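Local coordinates for protein salmonella typhimurium DB7155 bacteriophage DET7 tailspike (Bacteriophage, PDB 2V5I) that probably binds and hydrolyses the O-antigen of its Salmonella host as the trimeric, beta-helical receptor-binding tailspike of the phage, at residues N47-D50 with G51-V54; A253-S256 with G257-Y261; K503-R506 with G507-K510. One frame throughout, in Å; residues are numbered along the deposited sequence.

Interaction 1 of 3, residues N47-D50 with G51-V54; sequences NFTD and GESV
Glu-52, the last residue of the turn, stretches its side chain back to Thr-49 and Phe-48 and meets them with one carboxylate oxygen. Two hydrogen bonds join the two residues at the ends of the turn. The backbone one, Glu-52 N to Thr-49 O at 3.0 Å, closes a type II beta turn from Thr-49 to Glu-52; the N-H comes in from above the carbonyl plane, 37° out of it. The other runs from Thr-49 N to Glu-52 OE1 at 3.2 Å, fairly straight and almost in line with the C-O bond. Glu-52 can reach because its CG stands anti to its own N (chi1 179°) and the rest of the chain stays extended. A water ties the same oxygen further back, donating to Glu-52 OE1 at 2.7 Å and also to Asn-47 O. OE1 is thus held by the peptide N-H and the water, while OE2 pairs with the hydroxyl of Tyr-46, so both oxygens have partners, which should restrict rotation of the carboxylate.

Van der Waals contacts fill in around it. Phe-48 CB lies 3.4 Å from Glu-52 OE1, though the ring itself leads away, and the Thr-49 side chain crosses that of Glu-52 at about a right angle, OG1 of Thr-49 being 3.7 Å from Glu-52 CB. Gly-51, at the third position of the turn, has a phi of 87°, where a CB would be jammed against Asp-50 O.

The turn connects strand 46-47 to strand 52-55, the first of the run of parallel strands up one face of the beta-helix. Ala-74 N of strand 73-78, on the next rung, donates to Asp-50 OD1, and Leu-75 packs against Phe-48 and Glu-52, while Val-54 reaches helix 29-35.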
loop_
_atom_site.group_PDB
_atom_site.type_symbol
_atom_site.label_atom_id
_atom_site.label_comp_id
_atom_site.label_asym_id
_atom_site.label_seq_id
_atom_site.Cartn_x
_atom_site.Cartn_y
_atom_site.Cartn_z
ATOM N N ASN A 47 -3.633 44.304 -9.279
ATOM C CA ASN A 47 -4.507 44.054 -10.408
ATOM C C ASN A 47 -3.719 44.135 -11.707
ATOM O O ASN A 47 -3.211 45.217 -12.065
ATOM C CB ASN A 47 -5.645 45.104 -10.336
ATOM C CG ASN A 47 -6.429 45.005 -8.992
ATOM O OD1 ASN A 47 -7.375 44.242 -8.912
ATOM N ND2 ASN A 47 -5.967 45.733 -7.916
ATOM N N PHE A 48 -3.513 42.984 -12.371
ATOM C CA PHE A 48 -2.658 42.924 -13.579
ATOM C C PHE A 48 -3.492 42.916 -14.857
ATOM O O PHE A 48 -4.666 42.572 -14.852
ATOM C CB PHE A 48 -1.677 41.727 -13.516
ATOM C CG PHE A 48 -2.334 40.373 -13.599
ATOM C CD1 PHE A 48 -2.796 39.723 -12.467
ATOM C CD2 PHE A 48 -2.536 39.747 -14.832
ATOM C CE1 PHE A 48 -3.401 38.492 -12.556
ATOM C CE2 PHE A 48 -3.141 38.527 -14.918
ATOM C CZ PHE A 48 -3.615 37.895 -13.782
ATOM N N THR A 49 -2.859 43.286 -15.969
ATOM C CA THR A 49 -3.506 43.192 -17.285
ATOM C C THR A 49 -3.039 41.952 -18.025
ATOM O O THR A 49 -1.938 41.457 -17.783
ATOM C CB THR A 49 -3.149 44.413 -18.113
ATOM O OG1 THR A 49 -1.737 44.558 -18.211
ATOM C CG2 THR A 49 -3.715 45.653 -17.423
ATOM N N ASP A 50 -3.882 41.423 -18.901
ATOM C CA ASP A 50 -3.517 40.238 -19.682
ATOM C C ASP A 50 -2.248 40.469 -20.444
ATOM O O ASP A 50 -2.124 41.397 -21.232
ATOM C CB ASP A 50 -4.641 39.853 -20.657
ATOM C CG ASP A 50 -4.360 38.579 -21.455
ATOM O OD1 ASP A 50 -3.495 37.686 -21.156
ATOM O OD2 ASP A 50 -5.082 38.441 -22.477
ATOM N N GLY A 51 -1.279 39.597 -20.252
ATOM C CA GLY A 51 -0.019 39.726 -20.912
ATOM C C GLY A 51 1.018 40.585 -20.252
ATOM O O GLY A 51 2.108 40.781 -20.828
ATOM N N GLU A 52 0.723 41.103 -19.065
ATOM C CA GLU A 52 1.662 41.903 -18.334
ATOM C C GLU A 52 2.908 41.045 -18.086
ATOM O O GLU A 52 2.786 39.927 -17.599
ATOM C CB GLU A 52 1.047 42.397 -17.030
ATOM C CG GLU A 52 1.999 43.234 -16.193
ATOM C CD GLU A 52 1.334 44.037 -15.089
ATOM O OE1 GLU A 52 0.083 44.147 -15.097
ATOM O OE2 GLU A 52 2.106 44.556 -14.218
ATOM N N SER A 53 4.062 41.568 -18.461
ATOM C CA SER A 53 5.325 40.808 -18.443
ATOM C C SER A 53 6.315 41.463 -17.511
ATOM O O SER A 53 6.553 42.699 -17.583
ATOM C CB SER A 53 5.925 40.755 -19.813
ATOM O OG SER A 53 4.955 40.173 -20.684
ATOM N N VAL A 54 6.960 40.645 -16.687
ATOM C CA VAL A 54 7.890 41.109 -15.680
ATOM C C VAL A 54 9.244 40.415 -15.881
ATOM O O VAL A 54 9.305 39.187 -15.951
ATOM C CB VAL A 54 7.330 40.793 -14.263
ATOM C CG1 VAL A 54 8.245 41.330 -13.167
ATOM C CG2 VAL A 54 5.912 41.414 -14.113
HETATM O O HOH W 1 -1.182 46.127 -13.859
#

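Interaction 2 of 3, residues A253-S256 with G257-Y261; sequences AGES and GFKTY
Ala-253 starts the contact lightly, its CB 4.0 Å from Gly-257 N across the bend in the chain. Glu-255 carries the main interaction, a salt bridge to Lys-259. Its carboxylate takes the ammonium in a fork: Lys-259 NZ is 3.0 Å from Glu-255 OE2 and equally far from Glu-255 OE1, and each oxygen offers its syn lone pair, the one on the side of the other oxygen. Both chains are stretched out and cross at about a right angle. A chi1 of -161° sets the glutamate chain opposite its own amide nitrogen and sends the carboxylate across to the lysine. The end of the lysine chain also touches the acid, with Lys-259 CD 3.5 Å from Glu-255 OE1. Glu-255 is modelled in two conformers, so the bridge need not hold all the time. OE1 also pairs with the hydroxyl of Ser-228, so that oxygen has two partners, and the serine, on the preceding rung, should help to position the carboxylate.

All this happens at a corner of the right-handed parallel beta-helix of the P22 tailspike family, where the loop after strand 249-251 turns into strand 258-260. The backbone is tied to the rungs on both sides: Glu-255 bonds to Gly-227 of the preceding one and Trp-287 of the following one.

Ser-256, buried at the join, turns its hydroxyl to Asp-288 N of the next rung, and its own N meets the hydroxyl of Ser-228. Beyond it the strand alternates. Phe-258 points away from the loop and stacks on Phe-290 of the following rung, whereas Lys-259 returns to the glutamate and lays its CE 3.9 Å above the plane of the Tyr-261 ring, over the ring centre.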
loop_
_atom_site.group_PDB
_atom_site.type_symbol
_atom_site.label_atom_id
_atom_site.label_comp_id
_atom_site.label_asym_id
_atom_site.label_seq_id
_atom_site.Cartn_x
_atom_site.Cartn_y
_atom_site.Cartn_z
ATOM N N ALA A 253 -12.317 17.702 -10.956
ATOM C CA ALA A 253 -11.718 18.189 -12.222
ATOM C C ALA A 253 -12.761 18.093 -13.316
ATOM O O ALA A 253 -13.454 17.103 -13.482
ATOM C CB ALA A 253 -10.505 17.347 -12.595
ATOM N N GLY A 254 -12.871 19.182 -14.075
ATOM C CA GLY A 254 -13.755 19.202 -15.269
ATOM C C GLY A 254 -13.305 18.254 -16.340
ATOM O O GLY A 254 -14.159 17.814 -17.148
ATOM N N GLU A 255 -11.996 17.930 -16.391
ATOM C CA GLU A 255 -11.480 16.877 -17.266
ATOM C C GLU A 255 -10.998 15.719 -16.376
ATOM O O GLU A 255 -11.839 15.046 -15.757
ATOM C CB GLU A 255 -10.457 17.370 -18.323
ATOM C CG GLU A 255 -10.279 16.396 -19.511
ATOM C CD GLU A 255 -8.921 16.581 -20.287
ATOM O OE1 GLU A 255 -8.086 17.447 -19.904
ATOM O OE2 GLU A 255 -8.672 15.817 -21.227
ATOM N N SER A 256 -9.696 15.563 -16.195
ATOM C CA SER A 256 -9.128 14.457 -15.449
ATOM C C SER A 256 -8.306 14.990 -14.289
ATOM O O SER A 256 -7.805 16.132 -14.300
ATOM C CB SER A 256 -8.255 13.596 -16.324
ATOM O OG SER A 256 -9.072 12.956 -17.335
ATOM N N GLY A 257 -8.118 14.156 -13.275
ATOM C CA GLY A 257 -7.305 14.610 -12.126
ATOM C C GLY A 257 -5.877 14.936 -12.599
ATOM O O GLY A 257 -5.327 15.984 -12.299
ATOM N N PHE A 258 -5.268 13.927 -13.213
ATOM C CA PHE A 258 -3.907 13.957 -13.616
ATOM C C PHE A 258 -3.768 13.398 -15.030
ATOM O O PHE A 258 -4.306 12.343 -15.316
ATOM C CB PHE A 258 -3.104 13.041 -12.661
ATOM C CG PHE A 258 -3.265 13.417 -11.202
ATOM C CD1 PHE A 258 -2.559 14.451 -10.632
ATOM C CD2 PHE A 258 -4.251 12.778 -10.398
ATOM C CE1 PHE A 258 -2.751 14.823 -9.297
ATOM C CE2 PHE A 258 -4.435 13.146 -9.031
ATOM C CZ PHE A 258 -3.728 14.176 -8.511
ATOM N N LYS A 259 -3.065 14.148 -15.867
ATOM C CA LYS A 259 -3.058 13.853 -17.324
ATOM C C LYS A 259 -1.686 13.984 -17.954
ATOM O O LYS A 259 -1.031 15.013 -17.789
ATOM C CB LYS A 259 -4.046 14.787 -18.017
ATOM C CG LYS A 259 -4.180 14.665 -19.561
ATOM C CD LYS A 259 -4.925 15.857 -20.124
ATOM C CE LYS A 259 -5.079 15.794 -21.612
ATOM N NZ LYS A 259 -5.982 16.942 -22.033
ATOM N N THR A 260 -1.299 12.924 -18.674
ATOM C CA THR A 260 -0.216 13.025 -19.634
ATOM C C THR A 260 -0.824 13.271 -21.023
ATOM O O THR A 260 -1.592 12.452 -21.513
ATOM C CB THR A 260 0.624 11.700 -19.638
ATOM O OG1 THR A 260 -0.194 10.569 -19.841
ATOM C CG2 THR A 260 1.335 11.516 -18.315
ATOM N N TYR A 261 -0.451 14.401 -21.633
ATOM C CA TYR A 261 -1.101 14.721 -22.924
ATOM C C TYR A 261 -0.846 13.671 -23.944
ATOM O O TYR A 261 0.247 13.039 -23.980
ATOM C CB TYR A 261 -0.578 16.043 -23.513
ATOM C CG TYR A 261 -1.524 17.169 -23.405
ATOM C CD1 TYR A 261 -1.692 17.791 -22.190
ATOM C CD2 TYR A 261 -2.196 17.635 -24.500
ATOM C CE1 TYR A 261 -2.527 18.856 -22.053
ATOM C CE2 TYR A 261 -3.069 18.726 -24.385
ATOM C CZ TYR A 261 -3.219 19.318 -23.160
ATOM O OH TYR A 261 -4.058 20.404 -22.965
#

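Interaction 3 of 3, residues K503-R506 with G507-K510; sequences KVNR and GDYK
Asn-505 grips the turn that follows it with both ends of its side-chain amide. Asn-505 OD1 accepts Lys-510 N at 2.9 Å, the donor lying in the carbonyl plane although the bond itself is bent (130° at the hydrogen), and Asn-505 ND2 donates to Asp-508 OD1 at 3.0 Å. That second bond keeps to the amide plane and uses the anti lone pair of the carboxylate; the two side chains run side by side, their flat groups 70° apart. The asparagine's chi1 of -160° brings the amide within reach of both Asp-508 and the Lys-510 backbone. The backbone adds Asp-508 N to Asn-505 O at 3.0 Å and a weak, long bond from Tyr-509 N to Arg-506 O.

This is the hairpin connection between antiparallel strands 501-504 and 512-515, in a sheet of the C-terminal region. Positive phi angles at Asn-505, Gly-507, Asp-508 and Lys-510 coil it tightly, and the Tyr-509 ring carries Gly-507 O over one face, 3.8 Å from its plane.

Further out, Lys-510 bends back to Asp-508: Lys-510 NZ donates to Asp-508 O at 2.8 Å and makes a looser salt bridge to Asp-508 OD2, met from above the carboxylate plane. Asp-508 OD1 also pairs with the hydroxyls of Ser-484 and of Ser-493 of the second subunit, and Asn-505 ND2 has a further acceptor in Ala-485 O. The Arg-506 side chain finds its partners beyond the turn, with NE in a salt bridge to Glu-513 and NH2 bonded to Glu-524 O of the second subunit.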
loop_
_atom_site.group_PDB
_atom_site.type_symbol
_atom_site.label_atom_id
_atom_site.label_comp_id
_atom_site.label_asym_id
_atom_site.label_seq_id
_atom_site.Cartn_x
_atom_site.Cartn_y
_atom_site.Cartn_z
ATOM N N LYS A 503 -21.856 -40.856 -4.707
ATOM C CA LYS A 503 -21.993 -40.418 -3.298
ATOM C C LYS A 503 -21.399 -41.421 -2.328
ATOM O O LYS A 503 -21.653 -42.622 -2.438
ATOM C CB LYS A 503 -23.503 -40.280 -2.934
ATOM C CG LYS A 503 -24.379 -39.569 -4.011
ATOM C CD LYS A 503 -25.887 -39.493 -3.669
ATOM C CE LYS A 503 -26.758 -39.010 -4.872
ATOM N NZ LYS A 503 -26.710 -39.945 -6.072
ATOM N N VAL A 504 -20.658 -40.919 -1.361
ATOM C CA VAL A 504 -20.008 -41.719 -0.335
ATOM C C VAL A 504 -20.566 -41.298 1.055
ATOM O O VAL A 504 -20.475 -40.146 1.452
ATOM C CB VAL A 504 -18.469 -41.487 -0.373
ATOM C CG1 VAL A 504 -17.780 -42.233 0.743
ATOM C CG2 VAL A 504 -17.869 -41.918 -1.742
ATOM N N ASN A 505 -21.125 -42.293 1.763
ATOM C CA ASN A 505 -21.623 -42.203 3.152
ATOM C C ASN A 505 -22.960 -41.431 3.317
ATOM O O ASN A 505 -23.272 -40.988 4.404
ATOM C CB ASN A 505 -20.587 -41.641 4.127
ATOM C CG ASN A 505 -20.917 -42.002 5.560
ATOM O OD1 ASN A 505 -21.304 -43.164 5.818
ATOM N ND2 ASN A 505 -20.724 -41.056 6.505
ATOM N N ARG A 506 -23.735 -41.279 2.254
ATOM C CA ARG A 506 -25.051 -40.639 2.428
ATOM C C ARG A 506 -25.897 -41.514 3.375
ATOM O O ARG A 506 -25.841 -42.764 3.328
ATOM C CB ARG A 506 -25.773 -40.525 1.103
ATOM C CG ARG A 506 -26.964 -39.545 1.171
ATOM C CD ARG A 506 -27.843 -39.507 -0.065
ATOM N NE ARG A 506 -28.223 -40.848 -0.406
ATOM C CZ ARG A 506 -29.218 -41.508 0.180
ATOM N NH1 ARG A 506 -30.040 -40.893 1.022
ATOM N NH2 ARG A 506 -29.443 -42.755 -0.155
ATOM N N GLY A 507 -26.560 -40.838 4.309
ATOM C CA GLY A 507 -27.396 -41.507 5.343
ATOM C C GLY A 507 -26.581 -42.182 6.446
ATOM O O GLY A 507 -27.112 -42.888 7.320
ATOM N N ASP A 508 -25.263 -41.989 6.410
ATOM C CA ASP A 508 -24.310 -42.669 7.283
ATOM C C ASP A 508 -24.356 -44.198 7.154
ATOM O O ASP A 508 -23.995 -44.945 8.068
ATOM C CB ASP A 508 -24.439 -42.255 8.770
ATOM C CG ASP A 508 -23.134 -42.425 9.539
ATOM O OD1 ASP A 508 -22.033 -42.043 9.064
ATOM O OD2 ASP A 508 -23.165 -42.992 10.661
ATOM N N TYR A 509 -24.725 -44.665 5.949
ATOM C CA TYR A 509 -24.722 -46.100 5.668
ATOM C C TYR A 509 -23.328 -46.648 5.317
ATOM O O TYR A 509 -23.166 -47.870 5.160
ATOM C CB TYR A 509 -25.745 -46.420 4.541
ATOM C CG TYR A 509 -27.177 -46.059 4.900
ATOM C CD1 TYR A 509 -27.797 -46.681 5.986
ATOM C CD2 TYR A 509 -27.932 -45.199 4.121
ATOM C CE1 TYR A 509 -29.096 -46.359 6.305
ATOM C CE2 TYR A 509 -29.201 -44.866 4.437
ATOM C CZ TYR A 509 -29.803 -45.476 5.505
ATOM O OH TYR A 509 -31.108 -45.126 5.803
ATOM N N LYS A 510 -22.321 -45.765 5.136
ATOM C CA LYS A 510 -20.938 -46.186 4.861
ATOM C C LYS A 510 -20.763 -46.938 3.547
ATOM O O LYS A 510 -19.877 -47.774 3.374
ATOM C CB LYS A 510 -20.320 -46.944 6.040
ATOM C CG LYS A 510 -20.367 -46.151 7.360
ATOM C CD LYS A 510 -20.589 -46.998 8.536
ATOM C CE LYS A 510 -20.926 -46.155 9.777
ATOM N NZ LYS A 510 -22.415 -46.123 10.090
#

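Interactions 1 and 2 belong to the same beta-helix: each leads into a strand of one parallel face, with centres about 27 Å apart, and in each a glutamate of the turn or loop region reaches a residue three or four positions away. They differ in burial. Interaction 1 lies at the surface near the first rung and uses a peptide N-H and a water; interaction 2 is largely buried within the stack, though its charge pair, Glu-255 with Lys-259, stays partly exposed. Interaction 3, about 90 Å from interaction 1 between centres, is a surface hairpin of an antiparallel sheet, built on a side-chain amide, and is the one of the three that another subunit touches.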